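Side-chain contact in 4-hydroxy-3-methylbut-2-enyl diphosphate reductase, apicoplast (PDB 4N7B), which reduces (E)-4-hydroxy-3-methylbut-2-enyl diphosphate to a mixture of isopentenyl and dimethylallyl diphosphate, using an iron-sulfur cluster, in the last step of the MEP pathway: residues V241-K246 with K524-M529. Residues are numbered along the deposited sequence; the frame is centred on the assembly and turned at random.
Sequences VEECLK and KNFLHM
A cysteine sulfur-aromatic contact joins two helices packed beside the parallel sheet that holds strands 287-290 and 309-312: Cys244, in helix 232-247, meets Phe526, in the C-terminal helix 524-533. The thiol sulfur sits oblique to the ring, its SG 3.6 Å from Phe526 CE1 and 4.1 Å from the ring centroid, 32° off the ring normal. Glu243 meets the same ring at CZ and on its CE2 side. Its CB lies near the ring plane, at the edge, 3.2 Å from Phe526 CZ, so the packing is tight there; the touching part of this side chain is its aliphatic base. With CG anti to the backbone N (chi1 -164°), Glu243 sets that CG 3.4 Å from Phe526 CZ; the bend at chi2 then turns the carboxylate away, and OE1 forms a long salt bridge, 3.8 Å, with Lys246 NZ in the same helix. Phe526 extends its ring toward helix 232-247 by placing CG trans to its own amide nitrogen (chi1 177°), and CZ also approaches the backbone N of Cys244 at 3.5 Å. Cys244 and Phe526 both touch Ile311 of strand 309-312, and Cys244 also touches Ile289 of strand 287-290, so the pair meets against the sheet. Asn525 ND2 hydrogen-bonds to the carbonyl of Glu310, tying the C-terminal helix to strand 309-312. The buried contact is apolar and probably rests on dispersion from the sulfur and the Glu243 methylenes, perhaps with slight sulfur-aromatic electrostatics, while the glutamate keeps its charge directed elsewhere.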
# COMPACT_ATOMS: atom_id res chain seq x y z
N VAL A 241 6.67 3.76 -14.63
CA VAL A 241 6.00 3.20 -15.81
C VAL A 241 5.86 4.24 -16.91
O VAL A 241 6.11 3.94 -18.08
CB VAL A 241 4.60 2.65 -15.48
CG1 VAL A 241 3.92 2.12 -16.75
CG2 VAL A 241 4.71 1.54 -14.44
N GLU A 242 5.46 5.45 -16.53
CA GLU A 242 5.25 6.53 -17.49
C GLU A 242 6.54 6.88 -18.23
O GLU A 242 6.53 7.23 -19.41
CB GLU A 242 4.71 7.76 -16.76
CG GLU A 242 3.19 7.81 -16.66
CD GLU A 242 2.69 8.80 -15.63
OE1 GLU A 242 3.53 9.45 -14.96
OE2 GLU A 242 1.45 8.93 -15.45
N GLU A 243 7.66 6.76 -17.53
CA GLU A 243 8.92 7.19 -18.07
C GLU A 243 9.48 6.11 -19.00
O GLU A 243 10.18 6.43 -19.98
CB GLU A 243 9.87 7.53 -16.92
CG GLU A 243 11.06 8.35 -17.34
CD GLU A 243 10.68 9.76 -17.69
OE1 GLU A 243 9.78 10.32 -17.04
OE2 GLU A 243 11.28 10.30 -18.64
N CYS A 244 9.14 4.86 -18.74
CA CYS A 244 9.50 3.75 -19.62
C CYS A 244 8.74 3.86 -20.92
O CYS A 244 9.27 3.60 -22.00
CB CYS A 244 9.16 2.42 -18.95
SG CYS A 244 10.39 1.86 -17.75
N LEU A 245 7.47 4.25 -20.80
CA LEU A 245 6.62 4.43 -21.97
C LEU A 245 7.13 5.55 -22.88
O LEU A 245 6.96 5.49 -24.09
CB LEU A 245 5.19 4.72 -21.54
CG LEU A 245 4.44 3.49 -21.01
CD1 LEU A 245 3.19 3.91 -20.27
CD2 LEU A 245 4.10 2.56 -22.17
N LYS A 246 7.76 6.57 -22.29
CA LYS A 246 8.32 7.67 -23.07
C LYS A 246 9.55 7.20 -23.83
O LYS A 246 9.75 7.55 -25.00
CB LYS A 246 8.69 8.85 -22.17
CG LYS A 246 7.49 9.71 -21.81
CD LYS A 246 7.79 10.72 -20.69
CE LYS A 246 6.49 11.15 -19.98
NZ LYS A 246 6.73 11.86 -18.69
N LYS A 524 17.71 3.08 -10.12
CA LYS A 524 18.95 3.64 -10.62
C LYS A 524 19.32 3.17 -12.02
O LYS A 524 19.89 3.93 -12.80
CB LYS A 524 20.08 3.38 -9.63
CG LYS A 524 19.92 4.24 -8.39
CD LYS A 524 21.01 4.03 -7.36
CE LYS A 524 20.62 4.67 -6.02
NZ LYS A 524 21.79 4.88 -5.14
N ASN A 525 18.99 1.92 -12.36
CA ASN A 525 19.36 1.42 -13.68
C ASN A 525 18.51 2.13 -14.72
O ASN A 525 18.98 2.48 -15.80
CB ASN A 525 19.14 -0.09 -13.77
CG ASN A 525 17.71 -0.47 -13.59
OD1 ASN A 525 16.93 0.28 -12.99
ND2 ASN A 525 17.33 -1.64 -14.10
N PHE A 526 17.27 2.37 -14.36
CA PHE A 526 16.36 3.08 -15.22
C PHE A 526 16.81 4.52 -15.44
O PHE A 526 16.72 5.05 -16.55
CB PHE A 526 14.98 3.06 -14.60
CG PHE A 526 13.97 3.82 -15.37
CD1 PHE A 526 13.88 3.65 -16.74
CD2 PHE A 526 13.11 4.69 -14.74
CE1 PHE A 526 12.95 4.34 -17.47
CE2 PHE A 526 12.17 5.38 -15.46
CZ PHE A 526 12.10 5.20 -16.83
N LEU A 527 17.32 5.16 -14.39
CA LEU A 527 17.87 6.50 -14.50
C LEU A 527 19.07 6.53 -15.44
O LEU A 527 19.22 7.45 -16.23
CB LEU A 527 18.30 7.03 -13.13
CG LEU A 527 17.20 7.53 -12.20
CD1 LEU A 527 17.78 7.83 -10.83
CD2 LEU A 527 16.56 8.77 -12.79
N HIS A 528 19.92 5.51 -15.34
CA HIS A 528 21.10 5.44 -16.19
C HIS A 528 20.69 5.43 -17.66
O HIS A 528 21.30 6.12 -18.50
CB HIS A 528 21.92 4.18 -15.88
CG HIS A 528 23.25 4.15 -16.57
ND1 HIS A 528 24.32 4.91 -16.16
CD2 HIS A 528 23.68 3.45 -17.65
CE1 HIS A 528 25.36 4.68 -16.95
NE2 HIS A 528 24.99 3.80 -17.86
N MET A 529 19.66 4.65 -17.98
CA MET A 529 19.14 4.58 -19.33
C MET A 529 18.77 5.97 -19.81
O MET A 529 19.25 6.44 -20.85
CB MET A 529 17.91 3.68 -19.39
CG MET A 529 18.20 2.24 -19.01
SD MET A 529 16.71 1.21 -19.01
CE MET A 529 17.29 -0.22 -18.10